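Local coordinates for putative branched-chain amino acid transport system substrate-binding protein (Rhodopseudomonas palustris, PDB 3TX6) that probably serves as the periplasmic solute-binding component of an ABC transporter for lignin-derived aromatic acids, and here holds 3-(4-hydroxy-phenyl)pyruvic acid, at residues K36-H41 against R296-A301; T59-F64 against S86-E91; K69-M74 against Q310-A315. All coordinates share one frame; numbering follows the deposited sequence. Where two conformers were deposited one is given.

Interaction 1 of 3, residues K36-H41 against R296-A301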
# COMPACT_ATOMS: atom_id res chain seq x y z
N LYS A 36 1.78 4.51 22.03
CA LYS A 36 0.98 5.52 22.72
C LYS A 36 1.75 6.83 22.95
O LYS A 36 1.16 7.89 23.12
CB LYS A 36 0.53 4.99 24.11
CG LYS A 36 -0.63 4.02 24.07
CD LYS A 36 -0.94 3.44 25.46
CE LYS A 36 -1.42 4.52 26.41
NZ LYS A 36 -1.28 4.19 27.85
N GLU A 37 3.08 6.73 22.95
CA GLU A 37 3.98 7.79 23.37
C GLU A 37 5.24 7.58 22.57
O GLU A 37 5.56 6.44 22.22
CB GLU A 37 4.34 7.64 24.85
CG GLU A 37 3.21 7.85 25.82
CD GLU A 37 3.71 8.36 27.16
OE1 GLU A 37 4.93 8.28 27.45
OE2 GLU A 37 2.87 8.87 27.90
N ILE A 38 5.95 8.66 22.27
CA ILE A 38 7.30 8.56 21.71
C ILE A 38 8.16 9.57 22.48
O ILE A 38 7.82 10.73 22.58
CB ILE A 38 7.35 8.81 20.19
CG1 ILE A 38 6.48 7.80 19.43
CG2 ILE A 38 8.80 8.75 19.72
CD1 ILE A 38 6.33 8.10 17.94
N GLY A 39 9.25 9.11 23.06
CA GLY A 39 10.17 10.02 23.77
C GLY A 39 9.52 10.63 25.00
O GLY A 39 9.92 11.71 25.44
N GLY A 40 8.51 9.95 25.54
CA GLY A 40 7.77 10.48 26.68
C GLY A 40 6.66 11.42 26.30
O GLY A 40 5.87 11.85 27.17
N HIS A 41 6.57 11.75 25.01
CA HIS A 41 5.51 12.63 24.54
C HIS A 41 4.32 11.80 24.10
O HIS A 41 4.46 10.94 23.22
CB HIS A 41 5.96 13.53 23.41
CG HIS A 41 7.06 14.47 23.81
ND1 HIS A 41 6.84 15.77 24.15
CD2 HIS A 41 8.41 14.27 23.94
CE1 HIS A 41 8.01 16.33 24.49
NE2 HIS A 41 8.97 15.43 24.34
N ARG A 296 11.39 6.17 14.97
CA ARG A 296 12.78 6.52 14.59
C ARG A 296 12.95 8.03 14.44
O ARG A 296 13.95 8.59 14.94
CB ARG A 296 13.19 5.90 13.23
CG ARG A 296 13.63 4.48 13.32
CD ARG A 296 15.01 4.32 13.96
NE ARG A 296 16.16 4.85 13.23
CZ ARG A 296 16.86 4.20 12.29
NH1 ARG A 296 16.54 3.00 11.86
NH2 ARG A 296 17.90 4.79 11.74
N VAL A 297 12.02 8.69 13.74
CA VAL A 297 12.32 10.05 13.33
C VAL A 297 11.90 11.09 14.40
O VAL A 297 12.49 12.15 14.51
CB VAL A 297 11.71 10.44 11.98
CG1 VAL A 297 12.31 9.64 10.82
CG2 VAL A 297 10.20 10.45 11.95
N VAL A 298 10.86 10.81 15.16
CA VAL A 298 10.41 11.76 16.18
C VAL A 298 11.49 12.01 17.25
O VAL A 298 11.69 13.18 17.62
CB VAL A 298 9.04 11.32 16.80
CG1 VAL A 298 8.77 12.07 18.12
CG2 VAL A 298 7.92 11.50 15.76
N PRO A 299 12.15 10.95 17.79
CA PRO A 299 13.20 11.31 18.78
C PRO A 299 14.29 12.21 18.21
O PRO A 299 14.79 13.07 18.90
CB PRO A 299 13.74 9.95 19.26
CG PRO A 299 12.57 9.00 19.01
CD PRO A 299 11.91 9.50 17.73
N VAL A 300 14.62 12.05 16.93
CA VAL A 300 15.58 12.92 16.27
C VAL A 300 15.08 14.38 16.26
O VAL A 300 15.80 15.31 16.69
CB VAL A 300 15.93 12.44 14.85
CG1 VAL A 300 16.87 13.44 14.14
CG2 VAL A 300 16.54 11.05 14.88
N ALA A 301 13.83 14.54 15.84
CA ALA A 301 13.21 15.85 15.79
C ALA A 301 13.14 16.46 17.21
O ALA A 301 13.38 17.67 17.38
CB ALA A 301 11.82 15.77 15.11

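Interaction 2 of 3, residues T59-F64 against S86-E91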
# COMPACT_ATOMS: atom_id res chain seq x y z
N THR A 59 -10.46 17.80 2.65
CA THR A 59 -11.06 18.43 3.80
C THR A 59 -10.49 17.88 5.10
O THR A 59 -10.15 18.65 6.01
CB THR A 59 -12.58 18.26 3.78
OG1 THR A 59 -13.11 19.00 2.68
CG2 THR A 59 -13.23 18.71 5.10
N ASN A 60 -10.33 16.57 5.17
CA ASN A 60 -9.76 15.94 6.37
C ASN A 60 -8.35 16.40 6.60
O ASN A 60 -7.99 16.79 7.73
CB ASN A 60 -9.83 14.42 6.31
CG ASN A 60 -11.26 13.89 6.32
OD1 ASN A 60 -12.22 14.62 6.61
ND2 ASN A 60 -11.42 12.60 6.04
N ALA A 61 -7.52 16.35 5.57
CA ALA A 61 -6.14 16.76 5.69
C ALA A 61 -6.03 18.22 6.17
O ALA A 61 -5.18 18.54 7.02
CB ALA A 61 -5.35 16.54 4.36
N ARG A 62 -6.87 19.10 5.63
CA ARG A 62 -6.87 20.47 6.03
C ARG A 62 -7.28 20.64 7.49
O ARG A 62 -6.67 21.42 8.21
CB ARG A 62 -7.76 21.29 5.09
CG ARG A 62 -7.87 22.75 5.45
CD ARG A 62 -6.55 23.50 5.63
NE ARG A 62 -5.77 23.43 4.42
CZ ARG A 62 -4.56 23.99 4.26
NH1 ARG A 62 -3.97 24.60 5.27
NH2 ARG A 62 -3.90 23.83 3.11
N ARG A 63 -8.30 19.89 7.93
CA ARG A 63 -8.71 19.95 9.34
C ARG A 63 -7.53 19.58 10.22
O ARG A 63 -7.27 20.19 11.24
CB ARG A 63 -9.85 18.99 9.65
CG ARG A 63 -11.21 19.41 9.13
CD ARG A 63 -12.34 18.45 9.50
NE ARG A 63 -12.47 18.42 10.94
CZ ARG A 63 -13.04 17.47 11.65
NH1 ARG A 63 -13.59 16.43 11.10
NH2 ARG A 63 -13.05 17.61 12.97
N PHE A 64 -6.74 18.59 9.83
CA PHE A 64 -5.62 18.21 10.63
C PHE A 64 -4.58 19.32 10.71
O PHE A 64 -3.99 19.54 11.76
CB PHE A 64 -4.90 16.95 10.10
CG PHE A 64 -5.78 15.74 9.96
CD1 PHE A 64 -6.76 15.45 10.87
CD2 PHE A 64 -5.52 14.83 8.94
CE1 PHE A 64 -7.52 14.31 10.76
CE2 PHE A 64 -6.29 13.71 8.79
CZ PHE A 64 -7.28 13.43 9.71
N SER A 86 -1.54 14.59 -0.22
CA SER A 86 -0.22 15.09 -0.57
C SER A 86 -0.25 16.55 -1.00
O SER A 86 0.63 17.34 -0.59
CB SER A 86 0.47 14.19 -1.65
OG SER A 86 1.75 14.64 -1.93
N ASN A 87 -1.28 16.92 -1.78
CA ASN A 87 -1.47 18.30 -2.20
C ASN A 87 -1.57 19.22 -0.98
O ASN A 87 -0.90 20.24 -0.91
CB ASN A 87 -2.72 18.49 -3.05
CG ASN A 87 -2.58 17.87 -4.43
OD1 ASN A 87 -1.47 17.60 -4.92
ND2 ASN A 87 -3.73 17.57 -5.04
N VAL A 88 -2.37 18.80 -0.00
CA VAL A 88 -2.57 19.60 1.20
C VAL A 88 -1.27 19.70 2.03
O VAL A 88 -0.88 20.78 2.48
CB VAL A 88 -3.74 19.07 2.05
CG1 VAL A 88 -3.83 19.84 3.39
CG2 VAL A 88 -5.04 19.19 1.26
N ALA A 89 -0.62 18.55 2.22
CA ALA A 89 0.58 18.43 3.02
C ALA A 89 1.67 19.32 2.49
O ALA A 89 2.37 19.98 3.26
CB ALA A 89 1.06 16.98 3.11
N ASN A 90 1.85 19.31 1.17
CA ASN A 90 2.90 20.10 0.58
C ASN A 90 2.63 21.60 0.60
O ASN A 90 3.57 22.40 0.69
CB ASN A 90 3.26 19.64 -0.82
CG ASN A 90 4.13 18.40 -0.80
OD1 ASN A 90 5.36 18.50 -0.74
ND2 ASN A 90 3.50 17.20 -0.79
N GLU A 91 1.38 21.99 0.57
CA GLU A 91 1.01 23.41 0.67
C GLU A 91 1.13 23.93 2.10
O GLU A 91 1.68 25.02 2.33
CB GLU A 91 -0.42 23.56 0.14
CG GLU A 91 -0.81 25.02 -0.10
CD GLU A 91 -1.42 25.75 1.06
OE1 GLU A 91 -1.59 25.15 2.14
OE2 GLU A 91 -1.73 26.96 0.89
O HOH W 1 -1.54 26.17 4.73

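Interaction 3 of 3, residues K69-M74 against Q310-A315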
# COMPACT_ATOMS: atom_id res chain seq x y z
N LYS A 69 -3.46 21.40 14.11
CA LYS A 69 -2.08 21.81 14.07
C LYS A 69 -1.16 20.57 14.08
O LYS A 69 -0.17 20.52 14.79
CB LYS A 69 -1.80 22.77 15.23
CG LYS A 69 -2.62 24.08 15.16
CD LYS A 69 -2.80 24.62 16.58
CE LYS A 69 -3.93 25.63 16.74
NZ LYS A 69 -3.47 27.05 16.77
N ALA A 70 -1.49 19.59 13.26
CA ALA A 70 -0.82 18.29 13.29
C ALA A 70 0.67 18.43 12.99
O ALA A 70 1.04 19.26 12.14
CB ALA A 70 -1.45 17.34 12.26
N ASP A 71 1.49 17.64 13.62
CA ASP A 71 2.91 17.51 13.25
C ASP A 71 3.13 16.63 12.05
O ASP A 71 4.08 16.80 11.34
CB ASP A 71 3.63 16.96 14.46
CG ASP A 71 3.53 17.89 15.66
OD1 ASP A 71 4.00 19.02 15.59
OD2 ASP A 71 2.94 17.47 16.68
N VAL A 72 2.27 15.61 11.90
CA VAL A 72 2.35 14.62 10.81
C VAL A 72 0.94 14.29 10.37
O VAL A 72 0.03 14.20 11.22
CB VAL A 72 3.04 13.30 11.28
CG1 VAL A 72 3.18 12.28 10.18
CG2 VAL A 72 4.42 13.62 11.88
N ILE A 73 0.76 14.07 9.06
CA ILE A 73 -0.50 13.57 8.53
C ILE A 73 -0.26 12.28 7.76
O ILE A 73 0.82 12.08 7.18
CB ILE A 73 -1.28 14.65 7.75
CG1 ILE A 73 -0.63 15.08 6.51
CG2 ILE A 73 -1.60 15.81 8.66
CD1 ILE A 73 -1.48 16.06 5.68
N MSE A 74 -1.25 11.40 7.79
CA MSE A 74 -1.15 10.09 7.16
C MSE A 74 -2.41 9.82 6.36
O MSE A 74 -3.50 10.27 6.68
CB MSE A 74 -1.06 8.97 8.20
CG MSE A 74 0.04 9.20 9.23
SE MSE A 74 0.14 7.75 10.52
CE MSE A 74 -0.67 6.38 9.42
N GLN A 310 6.56 24.71 13.48
CA GLN A 310 7.10 24.48 12.14
C GLN A 310 8.50 23.86 12.20
O GLN A 310 8.84 23.06 11.34
CB GLN A 310 7.09 25.73 11.24
CG GLN A 310 7.37 25.41 9.75
CD GLN A 310 6.36 24.41 9.13
OE1 GLN A 310 5.16 24.46 9.41
NE2 GLN A 310 6.85 23.53 8.25
N GLU A 311 9.30 24.29 13.17
CA GLU A 311 10.65 23.75 13.34
C GLU A 311 10.62 22.23 13.55
O GLU A 311 11.49 21.52 13.04
CB GLU A 311 11.37 24.45 14.49
CG GLU A 311 11.67 25.90 14.18
CD GLU A 311 10.62 26.89 14.69
OE1 GLU A 311 9.38 26.65 14.68
OE2 GLU A 311 11.05 27.95 15.14
N PHE A 312 9.61 21.75 14.26
CA PHE A 312 9.43 20.31 14.47
C PHE A 312 9.06 19.58 13.18
O PHE A 312 9.63 18.54 12.85
CB PHE A 312 8.41 20.07 15.53
CG PHE A 312 8.33 18.66 16.05
CD1 PHE A 312 9.32 18.09 16.84
CD2 PHE A 312 7.23 17.88 15.73
CE1 PHE A 312 9.18 16.77 17.27
CE2 PHE A 312 7.08 16.62 16.20
CZ PHE A 312 8.04 16.07 16.98
N ARG A 313 8.14 20.15 12.43
CA ARG A 313 7.76 19.59 11.15
C ARG A 313 8.97 19.53 10.20
O ARG A 313 9.20 18.51 9.53
CB ARG A 313 6.59 20.39 10.55
CG ARG A 313 5.32 20.25 11.38
CD ARG A 313 4.10 20.82 10.67
NE ARG A 313 4.13 22.28 10.53
CZ ARG A 313 3.67 23.13 11.44
NH1 ARG A 313 3.12 22.67 12.53
NH2 ARG A 313 3.72 24.43 11.24
N GLU A 314 9.77 20.59 10.18
CA GLU A 314 10.96 20.61 9.37
C GLU A 314 11.97 19.56 9.85
O GLU A 314 12.60 18.89 9.04
CB GLU A 314 11.56 22.02 9.37
CG GLU A 314 12.88 22.15 8.66
CD GLU A 314 12.78 22.03 7.15
OE1 GLU A 314 11.67 21.91 6.59
OE2 GLU A 314 13.84 22.12 6.51
N ALA A 315 12.14 19.41 11.15
CA ALA A 315 13.10 18.44 11.70
C ALA A 315 12.64 17.01 11.40
O ALA A 315 13.48 16.14 11.14
CB ALA A 315 13.31 18.64 13.20

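Interaction 1 of 3, residues K36-H41 against R296-A301
Ile38 and the helix residues Val298 and Pro299 meet through aliphatic carbon alone. The CG2 methyl of Ile38 does nearly all the touching: it reaches Val298 CG1 at 3.7 Å, and on the proline it meets the ring carbons, with CD of Pro299 3.8 Å from Ile38 CG2. In both pairs the side chains run roughly perpendicular to each other. Val298 turns CG1 anti to its own backbone N (chi1 164°), which brings that methyl, rather than CG2, up to the isoleucine.

The fold is that of a periplasmic binding protein, and this contact sits at the border of its six-stranded sheet. Strand 37-38 is the last strand on that side, joined to strand 41-49 by a type I' turn from Ile38 to His41; helix 282-304 packs against this hairpin and, through Val298, also touches Ile8 of strand 8-14.

Backbone bonds hold the turn: Ile38 N reaches His41 O at 2.9 Å, and Ile38 O is paired with His41 N. The helix is kinked at Pro299, since proline lacks the N-H that would bond back to the preceding turn. The polar side chains bond to other parts of the chain, His41 ND1 to the carbonyl of Asn6 and Arg296 NE to Glu323 in a salt bridge.

Interaction 2 of 3, residues T59-F64 against S86-E91
Arg62 offers the edge of its guanidinium to Glu91: OE1 of the glutamate lies close to the guanidinium plane, 2.8 Å from NH2 of Arg62, and the bond is fairly straight at 159°. The carboxylate is turned 77° against the guanidinium, and the donor comes in well above the plane of the acid. A water at the same guanidinium edge accepts from NH1 and donates to Glu91 OE1, so this single oxygen is gripped by the salt bridge and the water together. Nearby on its own helix, the carbonyl oxygen of Asn60 lies 3.3 Å over one face of the Phe64 ring, nearer its border than its centre.

The arginine chain leaves with CG anti to the backbone N and then folds at chi2 and chi3, carrying the guanidinium across to the other helix. Beneath the charges lies an apolar pair, Val88 CG1 3.8 Å from Ala61 CB. Arg62 NH2 approaches the same valine methyl obliquely.

Helices 54-67 and 79-92 flank strand 72-75 in sequence, successive helices of an alternating beta-alpha lobe. Segments 59-64 and 86-91 run 27° apart, their axes 9.0 Å at closest approach, and both Ala61 and Ala89 touch Ile73 below. On the solvent side Arg62 thus does double duty: its chain covers Val88, while NH2 and the shared water probably steady the charge on Glu91 OE1.

Interaction 3 of 3, residues K69-M74 against Q310-A315
Asp71 meets the edge of the Phe312 ring through CB, which lies in the ring plane; the carboxylate and the ring are turned 77° to each other, and the two side chains cross at about a right angle. OD1 sits 3.4 Å from Phe312 CD2, approaching obliquely. Here the start of helix 310-322 meets the entry to strand 72-75, an inner strand of the parallel part of the sheet in this alpha/beta periplasmic binding protein lobe.

Phe312 puts CG anti to its backbone N (chi1 -168°), which swings the ring off the helix onto the aspartate, and it also touches Ala301 and Leu302 of helix 282-304. The carboxylate has its strong partners outside the two segments: OD1 takes a hydrogen bond from Gly308 N, just before the helix, and OD2 one from Thr9 N on the neighbouring strand 8-14. With an alanine here the amides of Gly308 and Thr9 would probably be left without their acceptor, and the approach to helix 310-322 is likely to shift.

Arg313 runs alongside the strand entry rather than pairing with Asp71, whose OD1 is 4.8 Å from NH1 of Arg313; an opposite charge at that distance would probably add little to what the two amide donors do for the ionised acid. Its aliphatic part does the touching, with CD 3.7 Å from Ala70 O, before the chain bends at chi3 and a face of the guanidinium comes over CA of Gln310. Val94 and Pro95 also touch the arginine. The carbonyl oxygen of Asp71, buried by the contact, has no hydrogen-bond partner in the model and faces CG of Arg313 at 3.7 Å.

All three contacts lie in the same lobe, around one sheet. Interactions 1 and 3 are buried and touch one another, as Ala301 CB meets Phe312 CE1 at 3.6 Å; consecutive helices 282-304 and 310-322 bring residues from late in the chain back to its early strands. Interaction 2 is partly exposed and joins segments much closer in sequence, but its helices share strand 72-75 with interaction 3, and Phe64 O probably bonds to Ala70 N. Interactions 1 and 2 stay apart, with nearest atoms about 14 Å from each other. Chemistry follows place: aliphatic at the sheet border, a salt bridge with water at the surface, and at the strand entry a carboxylate beside a ring.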